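Local coordinates for PTS system, IIA component (Enterococcus faecalis, PDB 3BED), which probably relays phosphate as the IIA component of a mannose/sorbose-type sugar phosphotransferase system, at residues A[17-28]-A[95-105]; A[45-56]-A[74-82]. All coordinates share one frame; numbering follows the deposited sequence. Where two conformers were deposited one is given.

Contact 1 (A[17-28]-A[95-105]); sequences AEETLASTQMIV and LNLAMAIEAAV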
ATOM      1  N   ALA A  17       2.386   7.523  -1.295  1.00 16.16           N
ATOM      2  CA  ALA A  17       1.795   7.971  -0.018  1.00 17.51           C
ATOM      3  C   ALA A  17       0.719   9.008  -0.322  1.00 17.93           C
ATOM      4  O   ALA A  17      -0.363   8.984   0.268  1.00 18.14           O
ATOM      5  CB  ALA A  17       2.846   8.581   0.908  1.00 18.18           C
ATOM      6  N   GLU A  18       1.032   9.944  -1.222  1.00 18.73           N
ATOM      7  CA  GLU A  18       0.090  10.992  -1.601  0.50 19.10           C
ATOM      8  C   GLU A  18      -1.247  10.385  -2.018  1.00 18.45           C
ATOM      9  O   GLU A  18      -2.301  10.798  -1.559  1.00 18.66           O
ATOM     10  CB  GLU A  18       0.670  11.775  -2.772  0.50 20.59           C
ATOM     11  CG  GLU A  18      -0.202  12.854  -3.294  0.50 22.50           C
ATOM     12  CD  GLU A  18       0.612  13.837  -4.093  0.50 28.95           C
ATOM     13  OE1 GLU A  18       0.974  13.508  -5.239  0.50 24.56           O
ATOM     14  OE2 GLU A  18       0.904  14.928  -3.571  0.50 26.88           O
ATOM     15  N   GLU A  19      -1.189   9.397  -2.919  1.00 17.54           N
ATOM     16  CA  GLU A  19      -2.437   8.823  -3.414  1.00 16.53           C
ATOM     17  C   GLU A  19      -3.096   7.909  -2.388  1.00 17.56           C
ATOM     18  O   GLU A  19      -4.298   7.717  -2.429  1.00 18.26           O
ATOM     19  CB  GLU A  19      -2.210   8.063  -4.747  1.00 17.19           C
ATOM     20  CG  GLU A  19      -1.770   9.012  -5.878  1.00 18.68           C
ATOM     21  CD  GLU A  19      -2.851  10.026  -6.256  1.00 22.12           C
ATOM     22  OE1 GLU A  19      -4.037   9.881  -5.828  1.00 23.20           O
ATOM     23  OE2 GLU A  19      -2.499  11.002  -6.968  1.00 26.28           O
ATOM     24  N   THR A  20      -2.294   7.328  -1.496  1.00 16.75           N
ATOM     25  CA  THR A  20      -2.871   6.548  -0.397  1.00 15.99           C
ATOM     26  C   THR A  20      -3.754   7.451   0.475  1.00 16.63           C
ATOM     27  O   THR A  20      -4.876   7.048   0.844  1.00 16.52           O
ATOM     28  CB  THR A  20      -1.783   5.858   0.437  1.00 16.00           C
ATOM     29  OG1 THR A  20      -1.007   5.016  -0.423  1.00 17.50           O
ATOM     30  CG2 THR A  20      -2.413   4.968   1.495  1.00 17.28           C
ATOM     31  N   LEU A  21      -3.250   8.646   0.816  1.00 17.31           N
ATOM     32  CA  LEU A  21      -4.078   9.594   1.569  1.00 17.71           C
ATOM     33  C   LEU A  21      -5.353   9.971   0.796  1.00 17.91           C
ATOM     34  O   LEU A  21      -6.429  10.000   1.363  1.00 16.90           O
ATOM     35  CB  LEU A  21      -3.279  10.856   1.935  1.00 18.49           C
ATOM     36  CG  LEU A  21      -4.055  11.898   2.745  1.00 19.96           C
ATOM     37  CD1 LEU A  21      -4.564  11.325   4.062  1.00 20.93           C
ATOM     38  CD2 LEU A  21      -3.206  13.167   2.964  1.00 20.51           C
ATOM     39  N   ALA A  22      -5.208  10.277  -0.493  1.00 16.49           N
ATOM     40  CA  ALA A  22      -6.382  10.669  -1.318  1.00 17.40           C
ATOM     41  C   ALA A  22      -7.433   9.576  -1.307  1.00 17.90           C
ATOM     42  O   ALA A  22      -8.606   9.848  -1.088  1.00 19.27           O
ATOM     43  CB  ALA A  22      -5.951  10.981  -2.736  1.00 17.59           C
ATOM     44  N   SER A  23      -6.999   8.345  -1.486  1.00 17.70           N
ATOM     45  CA  SER A  23      -7.912   7.192  -1.446  1.00 18.13           C
ATOM     46  C   SER A  23      -8.574   7.036  -0.064  1.00 17.56           C
ATOM     47  O   SER A  23      -9.759   6.722   0.060  1.00 18.71           O
ATOM     48  CB  SER A  23      -7.159   5.926  -1.839  1.00 18.80           C
ATOM     49  OG  SER A  23      -6.751   6.005  -3.209  1.00 22.74           O
ATOM     50  N   THR A  24      -7.781   7.214   0.993  1.00 16.80           N
ATOM     51  CA  THR A  24      -8.300   7.159   2.367  0.70 15.12           C
ATOM     52  C   THR A  24      -9.394   8.196   2.562  1.00 16.92           C
ATOM     53  O   THR A  24     -10.405   7.919   3.170  1.00 18.09           O
ATOM     54  CB  THR A  24      -7.154   7.432   3.395  0.70 15.01           C
ATOM     55  OG1 THR A  24      -6.162   6.413   3.261  0.70 13.98           O
ATOM     56  CG2 THR A  24      -7.675   7.431   4.818  0.70 14.86           C
ATOM     57  N   GLN A  25      -9.154   9.417   2.072  1.00 17.33           N
ATOM     58  CA  GLN A  25     -10.158  10.460   2.309  1.00 17.90           C
ATOM     59  C   GLN A  25     -11.476  10.094   1.591  1.00 19.77           C
ATOM     60  O   GLN A  25     -12.568  10.386   2.077  1.00 20.20           O
ATOM     61  CB  GLN A  25      -9.601  11.822   1.828  1.00 16.91           C
ATOM     62  CG  GLN A  25      -8.550  12.381   2.799  1.00 21.60           C
ATOM     63  CD  GLN A  25      -7.667  13.434   2.160  1.00 25.43           C
ATOM     64  OE1 GLN A  25      -7.608  13.553   0.930  1.00 28.55           O
ATOM     65  NE2 GLN A  25      -6.994  14.220   2.990  1.00 29.43           N
HETATM   66  N   MSE A  26     -11.361   9.402   0.468  1.00 19.56           N
HETATM   67  CA  MSE A  26     -12.551   9.006  -0.286  1.00 20.03           C
HETATM   68  C   MSE A  26     -13.336   7.843   0.322  1.00 19.50           C
HETATM   69  O   MSE A  26     -14.464   7.545  -0.109  1.00 20.12           O
HETATM   70  CB  MSE A  26     -12.200   8.745  -1.745  1.00 19.55           C
HETATM   71  CG  MSE A  26     -11.829  10.033  -2.528  1.00 23.12           C
HETATM   72 SE   MSE A  26     -13.433  11.062  -2.959  0.75 24.04          SE
HETATM   73  CE  MSE A  26     -14.143   9.870  -4.346  1.00 26.80           C
ATOM     74  N   ILE A  27     -12.751   7.218   1.338  1.00 18.66           N
ATOM     75  CA  ILE A  27     -13.341   6.092   2.035  1.00 18.57           C
ATOM     76  C   ILE A  27     -13.874   6.544   3.395  1.00 19.42           C
ATOM     77  O   ILE A  27     -14.972   6.174   3.776  1.00 19.10           O
ATOM     78  CB  ILE A  27     -12.325   4.919   2.192  1.00 18.01           C
ATOM     79  CG1 ILE A  27     -12.037   4.317   0.804  1.00 18.07           C
ATOM     80  CG2 ILE A  27     -12.853   3.810   3.177  1.00 18.90           C
ATOM     81  CD1 ILE A  27     -10.849   3.410   0.787  1.00 16.25           C
ATOM     82  N   VAL A  28     -13.066   7.328   4.120  1.00 19.08           N
ATOM     83  CA  VAL A  28     -13.434   7.741   5.500  1.00 20.79           C
ATOM     84  C   VAL A  28     -13.926   9.176   5.603  1.00 21.00           C
ATOM     85  O   VAL A  28     -14.549   9.541   6.601  1.00 22.33           O
ATOM     86  CB  VAL A  28     -12.286   7.481   6.547  1.00 20.71           C
ATOM     87  CG1 VAL A  28     -11.803   6.012   6.517  1.00 23.01           C
ATOM     88  CG2 VAL A  28     -11.123   8.446   6.385  1.00 23.31           C
ATOM     89  N   LEU A  95       3.251   0.475   4.692  1.00 14.78           N
ATOM     90  CA  LEU A  95       1.964   1.153   4.454  1.00 14.40           C
ATOM     91  C   LEU A  95       1.089   0.452   3.445  1.00 15.00           C
ATOM     92  O   LEU A  95       1.512   0.220   2.315  1.00 15.34           O
ATOM     93  CB  LEU A  95       2.263   2.552   3.885  1.00 14.62           C
ATOM     94  CG  LEU A  95       1.131   3.479   3.446  1.00 15.77           C
ATOM     95  CD1 LEU A  95       0.151   3.768   4.573  1.00 15.90           C
ATOM     96  CD2 LEU A  95       1.695   4.824   2.850  1.00 17.23           C
ATOM     97  N   ASN A  96      -0.141   0.129   3.866  1.00 15.92           N
ATOM     98  CA  ASN A  96      -1.174  -0.306   2.962  1.00 14.48           C
ATOM     99  C   ASN A  96      -2.450   0.457   3.328  1.00 15.33           C
ATOM    100  O   ASN A  96      -2.483   1.234   4.323  1.00 14.75           O
ATOM    101  CB  ASN A  96      -1.381  -1.834   2.949  1.00 15.86           C
ATOM    102  CG  ASN A  96      -1.565  -2.403   4.338  1.00 14.53           C
ATOM    103  OD1 ASN A  96      -2.007  -1.691   5.269  1.00 14.21           O
ATOM    104  ND2 ASN A  96      -1.207  -3.728   4.497  1.00 14.77           N
ATOM    105  N   LEU A  97      -3.455   0.313   2.483  1.00 13.42           N
ATOM    106  CA  LEU A  97      -4.637   1.169   2.648  1.00 14.71           C
ATOM    107  C   LEU A  97      -5.341   0.903   3.976  1.00 14.59           C
ATOM    108  O   LEU A  97      -5.869   1.842   4.586  1.00 17.41           O
ATOM    109  CB  LEU A  97      -5.605   0.953   1.486  1.00 13.98           C
ATOM    110  CG  LEU A  97      -6.782   1.960   1.420  1.00 13.60           C
ATOM    111  CD1 LEU A  97      -6.342   3.439   1.445  1.00 14.42           C
ATOM    112  CD2 LEU A  97      -7.557   1.700   0.152  1.00 15.51           C
ATOM    113  N   ALA A  98      -5.392  -0.352   4.422  1.00 15.37           N
ATOM    114  CA  ALA A  98      -6.083  -0.601   5.659  1.00 15.74           C
ATOM    115  C   ALA A  98      -5.429   0.179   6.797  1.00 16.87           C
ATOM    116  O   ALA A  98      -6.119   0.669   7.709  1.00 17.00           O
ATOM    117  CB  ALA A  98      -6.075  -2.107   5.965  1.00 16.89           C
HETATM  118  N   MSE A  99      -4.101   0.251   6.774  1.00 16.58           N
HETATM  119  CA  MSE A  99      -3.401   0.961   7.841  0.60 17.63           C
HETATM  120  C   MSE A  99      -3.757   2.430   7.827  1.00 17.35           C
HETATM  121  O   MSE A  99      -3.959   3.041   8.902  1.00 17.73           O
HETATM  122  CB  MSE A  99      -1.888   0.775   7.711  0.60 17.32           C
HETATM  123  CG  MSE A  99      -1.412  -0.565   8.085  0.60 18.06           C
HETATM  124 SE   MSE A  99       0.419  -0.764   7.380  0.46 22.84          SE
HETATM  125  CE  MSE A  99       0.908   1.141   7.870  0.40 10.45           C
ATOM    126  N   ALA A 100      -3.841   3.010   6.631  1.00 17.51           N
ATOM    127  CA  ALA A 100      -4.127   4.439   6.511  1.00 17.10           C
ATOM    128  C   ALA A 100      -5.548   4.751   6.954  1.00 17.94           C
ATOM    129  O   ALA A 100      -5.776   5.767   7.642  1.00 18.63           O
ATOM    130  CB  ALA A 100      -3.906   4.902   5.078  1.00 17.77           C
ATOM    131  N   ILE A 101      -6.510   3.915   6.529  1.00 16.01           N
ATOM    132  CA  ILE A 101      -7.913   4.084   6.990  1.00 16.86           C
ATOM    133  C   ILE A 101      -8.023   3.997   8.507  1.00 17.65           C
ATOM    134  O   ILE A 101      -8.669   4.863   9.141  1.00 18.03           O
ATOM    135  CB  ILE A 101      -8.844   3.006   6.310  1.00 17.73           C
ATOM    136  CG1 ILE A 101      -8.957   3.385   4.814  1.00 19.82           C
ATOM    137  CG2 ILE A 101     -10.154   2.770   7.158  1.00 20.58           C
ATOM    138  CD1 ILE A 101      -9.529   2.111   4.065  1.00 22.53           C
ATOM    139  N   GLU A 102      -7.439   2.946   9.090  1.00 17.97           N
ATOM    140  CA  GLU A 102      -7.534   2.844  10.530  1.00 19.22           C
ATOM    141  C   GLU A 102      -6.832   3.982  11.263  1.00 19.20           C
ATOM    142  O   GLU A 102      -7.317   4.421  12.309  1.00 20.58           O
ATOM    143  CB  GLU A 102      -7.074   1.473  11.017  1.00 19.74           C
ATOM    144  CG  GLU A 102      -7.960   0.337  10.469  1.00 23.51           C
ATOM    145  CD  GLU A 102      -9.426   0.422  10.903  1.00 28.68           C
ATOM    146  OE1 GLU A 102      -9.761   1.064  11.928  1.00 32.33           O
ATOM    147  OE2 GLU A 102     -10.246  -0.180  10.208  1.00 31.40           O
ATOM    148  N   ALA A 103      -5.703   4.466  10.747  1.00 18.92           N
ATOM    149  CA  ALA A 103      -5.004   5.581  11.372  1.00 18.91           C
ATOM    150  C   ALA A 103      -5.897   6.802  11.350  1.00 19.98           C
ATOM    151  O   ALA A 103      -5.952   7.584  12.317  1.00 21.18           O
ATOM    152  CB  ALA A 103      -3.714   5.839  10.622  1.00 18.94           C
ATOM    153  N   ALA A 104      -6.610   6.977  10.240  1.00 20.88           N
ATOM    154  CA  ALA A 104      -7.374   8.198  10.011  1.00 22.08           C
ATOM    155  C   ALA A 104      -8.516   8.314  10.994  1.00 23.43           C
ATOM    156  O   ALA A 104      -8.909   9.421  11.324  1.00 25.63           O
ATOM    157  CB  ALA A 104      -7.914   8.201   8.623  1.00 22.84           C
ATOM    158  N   VAL A 105      -9.094   7.185  11.401  1.00 22.87           N
ATOM    159  CA  VAL A 105     -10.273   7.240  12.262  1.00 24.71           C
ATOM    160  C   VAL A 105     -10.014   6.840  13.700  1.00 24.55           C
ATOM    161  O   VAL A 105     -10.927   6.933  14.554  1.00 25.57           O
ATOM    162  CB  VAL A 105     -11.425   6.379  11.708  1.00 24.76           C
ATOM    163  CG1 VAL A 105     -11.782   6.859  10.288  1.00 25.20           C
ATOM    164  CG2 VAL A 105     -11.109   4.922  11.765  1.00 25.33           C
TER
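Two helices on one face of the parallel sheet of an alpha/beta sandwich, 17-28 and 97-105, pack here by knobs into holes, their axes 9.4 Å apart and crossing at -58°. Thr24 is the knob from the first helix, set among Leu97, Ala100, Ile101 and Ala104. In the conformer given, its CG2, anti to the backbone N (chi1 -62° for OG1), rests 3.9 Å from Ala104 CB, while OG1 turns back to bond Thr20 O at 2.8 Å, from above the carbonyl plane; the same oxygen also accepts from Thr24 N. Leu97 answers as the opposing knob among Thr20, Ser23, Thr24 and Ile27: the Leu97 and Thr24 side chains run past each other in opposite directions, and Leu97 CD2 meets Ile27 CD1 tip to tip at 3.8 Å. The Ile101 side chain crosses that of Ile27 at about a right angle, CD1 to CD1, and Ile101 CG2 touches Val28 CG1 at 3.7 Å. At the other end Thr20 CG2 reaches Ala100 CB and Leu95 CD1. Ser23 OG bonds His13 O of the second subunit. The pair belongs to one helix layer of a three-layer alpha/beta/alpha fold, over a parallel sheet of strand order 2-1-3-4.

Contact 2 (A[45-56]-A[74-82]); sequences LSGTQAKLAAIL and TPCNVAMMA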
ATOM      1  N   LEU A  45      19.081  11.677  -0.229  1.00 22.01           N
ATOM      2  CA  LEU A  45      19.033  11.744   1.236  1.00 21.27           C
ATOM      3  C   LEU A  45      18.767  13.146   1.795  1.00 20.88           C
ATOM      4  O   LEU A  45      17.873  13.335   2.632  1.00 21.22           O
ATOM      5  CB  LEU A  45      20.298  11.136   1.864  1.00 20.80           C
ATOM      6  CG  LEU A  45      20.369  11.207   3.392  1.00 23.13           C
ATOM      7  CD1 LEU A  45      19.265  10.362   4.113  1.00 24.43           C
ATOM      8  CD2 LEU A  45      21.804  10.883   3.980  1.00 21.44           C
ATOM      9  N   SER A  46      19.531  14.123   1.342  1.00 21.98           N
ATOM     10  CA  SER A  46      19.421  15.453   1.911  0.70 23.17           C
ATOM     11  C   SER A  46      18.053  16.053   1.611  1.00 23.22           C
ATOM     12  O   SER A  46      17.451  16.686   2.485  1.00 22.74           O
ATOM     13  CB  SER A  46      20.549  16.363   1.393  0.70 24.64           C
ATOM     14  OG  SER A  46      21.792  16.036   2.024  0.70 26.85           O
ATOM     15  N   GLY A  47      17.539  15.831   0.402  1.00 22.56           N
ATOM     16  CA  GLY A  47      16.237  16.442   0.036  1.00 22.27           C
ATOM     17  C   GLY A  47      15.093  15.795   0.789  1.00 21.48           C
ATOM     18  O   GLY A  47      14.114  16.464   1.131  1.00 22.16           O
ATOM     19  N   THR A  48      15.197  14.486   1.024  1.00 19.77           N
ATOM     20  CA  THR A  48      14.194  13.763   1.771  1.00 18.92           C
ATOM     21  C   THR A  48      14.229  14.201   3.234  1.00 17.58           C
ATOM     22  O   THR A  48      13.175  14.455   3.832  1.00 16.96           O
ATOM     23  CB  THR A  48      14.425  12.236   1.642  1.00 19.12           C
ATOM     24  OG1 THR A  48      14.409  11.886   0.245  1.00 22.10           O
ATOM     25  CG2 THR A  48      13.314  11.501   2.290  1.00 17.89           C
ATOM     26  N   GLN A  49      15.430  14.274   3.804  1.00 18.27           N
ATOM     27  CA  GLN A  49      15.586  14.768   5.175  1.00 20.27           C
ATOM     28  C   GLN A  49      14.990  16.153   5.335  1.00 19.79           C
ATOM     29  O   GLN A  49      14.343  16.438   6.344  1.00 20.41           O
ATOM     30  CB  GLN A  49      17.073  14.842   5.531  1.00 19.73           C
ATOM     31  CG  GLN A  49      17.722  13.490   5.825  1.00 21.46           C
ATOM     32  CD  GLN A  49      19.236  13.630   6.139  1.00 23.28           C
ATOM     33  OE1 GLN A  49      19.916  14.474   5.589  1.00 27.03           O
ATOM     34  NE2 GLN A  49      19.743  12.774   7.012  1.00 28.36           N
ATOM     35  N   ALA A  50      15.212  17.006   4.349  1.00 20.61           N
ATOM     36  CA  ALA A  50      14.744  18.377   4.455  1.00 20.84           C
ATOM     37  C   ALA A  50      13.211  18.415   4.391  1.00 20.82           C
ATOM     38  O   ALA A  50      12.569  19.196   5.106  1.00 21.53           O
ATOM     39  CB  ALA A  50      15.353  19.266   3.357  1.00 21.59           C
ATOM     40  N   LYS A  51      12.609  17.573   3.552  1.00 19.31           N
ATOM     41  CA  LYS A  51      11.142  17.566   3.437  1.00 19.22           C
ATOM     42  C   LYS A  51      10.513  17.114   4.750  1.00 19.29           C
ATOM     43  O   LYS A  51       9.544  17.724   5.213  1.00 20.05           O
ATOM     44  CB  LYS A  51      10.693  16.660   2.302  1.00 20.34           C
ATOM     45  CG  LYS A  51      10.928  17.275   0.933  1.00 18.70           C
ATOM     46  CD  LYS A  51      10.460  16.298  -0.147  1.00 21.51           C
ATOM     47  CE  LYS A  51      10.553  16.918  -1.528  1.00 23.33           C
ATOM     48  NZ  LYS A  51       9.944  16.048  -2.627  1.00 23.16           N
ATOM     49  N   LEU A  52      11.040  16.037   5.345  1.00 17.59           N
ATOM     50  CA  LEU A  52      10.472  15.623   6.624  1.00 18.28           C
ATOM     51  C   LEU A  52      10.756  16.692   7.701  1.00 19.51           C
ATOM     52  O   LEU A  52       9.906  16.960   8.564  1.00 19.03           O
ATOM     53  CB  LEU A  52      11.046  14.290   7.082  1.00 18.14           C
ATOM     54  CG  LEU A  52      10.511  13.728   8.382  1.00 17.63           C
ATOM     55  CD1 LEU A  52       8.988  13.580   8.344  1.00 18.11           C
ATOM     56  CD2 LEU A  52      11.186  12.408   8.747  1.00 17.93           C
ATOM     57  N   ALA A  53      11.948  17.276   7.659  1.00 20.24           N
ATOM     58  CA  ALA A  53      12.330  18.243   8.724  1.00 20.69           C
ATOM     59  C   ALA A  53      11.364  19.440   8.708  1.00 22.25           C
ATOM     60  O   ALA A  53      10.975  19.925   9.776  1.00 22.81           O
ATOM     61  CB  ALA A  53      13.755  18.747   8.525  1.00 20.72           C
ATOM     62  N   ALA A  54      10.959  19.880   7.509  1.00 21.51           N
ATOM     63  CA  ALA A  54      10.045  21.030   7.404  1.00 22.80           C
ATOM     64  C   ALA A  54       8.722  20.748   8.104  1.00 23.11           C
ATOM     65  O   ALA A  54       8.163  21.630   8.780  1.00 24.10           O
ATOM     66  CB  ALA A  54       9.836  21.387   5.973  1.00 22.44           C
ATOM     67  N   ILE A  55       8.218  19.527   7.952  1.00 21.60           N
ATOM     68  CA  ILE A  55       6.978  19.113   8.582  1.00 22.14           C
ATOM     69  C   ILE A  55       7.153  18.967  10.092  1.00 21.85           C
ATOM     70  O   ILE A  55       6.348  19.486  10.886  1.00 22.56           O
ATOM     71  CB  ILE A  55       6.544  17.766   7.996  1.00 22.48           C
ATOM     72  CG1 ILE A  55       6.167  17.953   6.516  1.00 22.65           C
ATOM     73  CG2 ILE A  55       5.385  17.182   8.798  1.00 23.51           C
ATOM     74  CD1 ILE A  55       6.083  16.640   5.743  1.00 22.43           C
ATOM     75  N   LEU A  56       8.221  18.298  10.515  1.00 22.02           N
ATOM     76  CA  LEU A  56       8.417  18.038  11.958  1.00 20.93           C
ATOM     77  C   LEU A  56       8.736  19.328  12.727  1.00 23.33           C
ATOM     78  O   LEU A  56       8.313  19.485  13.887  1.00 24.06           O
ATOM     79  CB  LEU A  56       9.523  17.029  12.193  1.00 20.77           C
ATOM     80  CG  LEU A  56       9.273  15.588  11.691  1.00 19.46           C
ATOM     81  CD1 LEU A  56      10.479  14.717  12.004  1.00 20.04           C
ATOM     82  CD2 LEU A  56       8.034  14.935  12.270  1.00 20.64           C
ATOM     83  N   THR A  74      15.075   4.776   1.689  1.00 16.21           N
ATOM     84  CA  THR A  74      15.472   6.098   2.161  1.00 17.11           C
ATOM     85  C   THR A  74      14.355   6.812   2.914  1.00 16.65           C
ATOM     86  O   THR A  74      14.600   7.371   3.975  1.00 17.69           O
ATOM     87  CB  THR A  74      16.092   6.941   1.054  1.00 17.12           C
ATOM     88  OG1 THR A  74      17.206   6.190   0.542  1.00 20.58           O
ATOM     89  CG2 THR A  74      16.541   8.226   1.611  1.00 17.72           C
ATOM     90  N   PRO A  75      13.108   6.793   2.390  1.00 16.72           N
ATOM     91  CA  PRO A  75      12.050   7.475   3.184  1.00 15.69           C
ATOM     92  C   PRO A  75      11.946   6.939   4.613  1.00 16.84           C
ATOM     93  O   PRO A  75      11.928   7.728   5.565  1.00 17.42           O
ATOM     94  CB  PRO A  75      10.765   7.188   2.373  1.00 15.76           C
ATOM     95  CG  PRO A  75      11.326   7.063   0.916  1.00 18.12           C
ATOM     96  CD  PRO A  75      12.613   6.309   1.090  1.00 16.87           C
ATOM     97  N   CYS A  76      11.868   5.608   4.743  1.00 15.76           N
ATOM     98  CA  CYS A  76      11.807   5.019   6.065  1.00 16.51           C
ATOM     99  C   CYS A  76      13.060   5.327   6.913  1.00 16.68           C
ATOM    100  O   CYS A  76      12.948   5.681   8.115  1.00 18.26           O
ATOM    101  CB  CYS A  76      11.544   3.531   5.951  1.00 16.86           C
ATOM    102  SG  CYS A  76      11.053   2.781   7.542  1.00 18.93           S
ATOM    103  N   ASN A  77      14.250   5.232   6.303  1.00 16.44           N
ATOM    104  CA  ASN A  77      15.476   5.543   7.064  1.00 15.57           C
ATOM    105  C   ASN A  77      15.476   6.985   7.595  1.00 16.64           C
ATOM    106  O   ASN A  77      15.901   7.274   8.703  1.00 17.42           O
ATOM    107  CB  ASN A  77      16.705   5.354   6.169  1.00 16.41           C
ATOM    108  CG  ASN A  77      16.885   3.905   5.721  1.00 17.61           C
ATOM    109  OD1 ASN A  77      16.401   2.966   6.375  1.00 19.02           O
ATOM    110  ND2 ASN A  77      17.635   3.719   4.631  1.00 16.65           N
ATOM    111  N   VAL A  78      14.982   7.883   6.774  1.00 15.92           N
ATOM    112  CA  VAL A  78      14.943   9.295   7.145  1.00 17.31           C
ATOM    113  C   VAL A  78      13.990   9.508   8.341  1.00 17.96           C
ATOM    114  O   VAL A  78      14.318  10.246   9.254  1.00 17.73           O
ATOM    115  CB  VAL A  78      14.537  10.100   5.954  1.00 17.74           C
ATOM    116  CG1 VAL A  78      14.034  11.533   6.339  1.00 17.92           C
ATOM    117  CG2 VAL A  78      15.681  10.145   4.981  1.00 17.16           C
ATOM    118  N   ALA A  79      12.842   8.817   8.323  1.00 17.62           N
ATOM    119  CA  ALA A  79      11.876   8.854   9.435  1.00 17.96           C
ATOM    120  C   ALA A  79      12.544   8.298  10.687  1.00 18.45           C
ATOM    121  O   ALA A  79      12.489   8.925  11.757  1.00 18.40           O
ATOM    122  CB  ALA A  79      10.595   8.057   9.087  1.00 18.05           C
HETATM  123  N   MSE A  80      13.202   7.137  10.561  1.00 19.58           N
HETATM  124  CA  MSE A  80      13.907   6.523  11.680  0.60 22.58           C
HETATM  125  C   MSE A  80      14.948   7.480  12.289  1.00 21.33           C
HETATM  126  O   MSE A  80      15.088   7.571  13.515  1.00 20.98           O
HETATM  127  CB  MSE A  80      14.611   5.247  11.224  0.60 21.63           C
HETATM  128  CG  MSE A  80      15.216   4.499  12.377  0.60 25.57           C
HETATM  129 SE   MSE A  80      16.102   2.894  11.759  0.60 33.85          SE
HETATM  130  CE  MSE A  80      17.287   3.685  10.376  0.60 32.90           C
HETATM  131  N   MSE A  81      15.694   8.175  11.418  1.00 18.98           N
HETATM  132  CA  MSE A  81      16.763   9.073  11.886  1.00 20.72           C
HETATM  133  C   MSE A  81      16.139  10.252  12.680  1.00 20.68           C
HETATM  134  O   MSE A  81      16.708  10.754  13.648  1.00 21.49           O
HETATM  135  CB  MSE A  81      17.574   9.630  10.707  1.00 20.67           C
HETATM  136  CG  MSE A  81      18.545   8.602  10.093  1.00 20.60           C
HETATM  137 SE   MSE A  81      19.594   9.438   8.663  0.75 25.80          SE
HETATM  138  CE  MSE A  81      18.792   8.471   7.189  1.00 22.39           C
ATOM    139  N   ALA A  82      14.959  10.687  12.269  1.00 19.65           N
ATOM    140  CA  ALA A  82      14.270  11.787  12.949  1.00 20.37           C
ATOM    141  C   ALA A  82      13.856  11.408  14.373  1.00 20.17           C
ATOM    142  O   ALA A  82      13.747  12.276  15.272  1.00 20.57           O
ATOM    143  CB  ALA A  82      13.080  12.262  12.087  1.00 20.28           C
TER
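Leu45 opens the packing of helix 45-56 against helix 74-82, two neighbours on one face of the parallel sheet of this alpha/beta sandwich, with axes 9.6 Å apart crossing at -52°. Its CG stands anti to the backbone N (chi1 178°), and CD1 touches both Val78 CG2 at 3.7 Å and the methyl CE of Met81, a selenomethionine, at 3.6 Å. One turn on, Thr48 offers its methyl: CG2 meets Val78 CG2 at 3.8 Å, while OG1 is bonded to Gly44 O in its own helix. Gln49 comes next, and here the backbones are nearest, with CA only 5.9 Å from Val78 CA. Its extended side chain lays CG against Val78 CG2 and crosses Met81 at about a right angle, bringing the amide NE2 beside the selenium. Val78 is therefore a knob in the hole formed by Leu45, Thr48, Gln49 and Leu52: CG2 faces Leu45, Thr48 and Gln49 CG, whereas CG1 faces Gln49 CA and Leu52 CD2. Leu52 slides past Val78 in the opposite direction, and its CD2 reaches Ala79 CA at 3.7 Å and also Ala82 CB. Beneath this layer, Pro75 and Ala79 rest on strand 7-13. Leu56 closes the row deep against the sheet, where it touches Leu89 of strand 89-93, and its CD1 meets Ala82 CB at 3.6 Å.

In the fold
Contacts 1 and 2 lie on opposite sides of the chain's centre, about 21 Å apart between their centres, and share no helix. Both are partly buried helix pairs without a hydrogen bond between the helices, and their crossing angles are similar. They belong to helix layers on opposite faces of the sheet, with strand 7-13 between them: contact 1 meets its Leu8 and Leu10, contact 2 its Ile9, Met11 and His13. Their chemistry differs with place. Contact 1 pairs knobs from both helices, lies closer to the chain's centre and bonds the second subunit through Ser23. Contact 2 uses one valine knob, sets a glutamine amide beside selenium, carries the exposed Leu45 and Met81 at its outer edge, and barely meets the partner subunit.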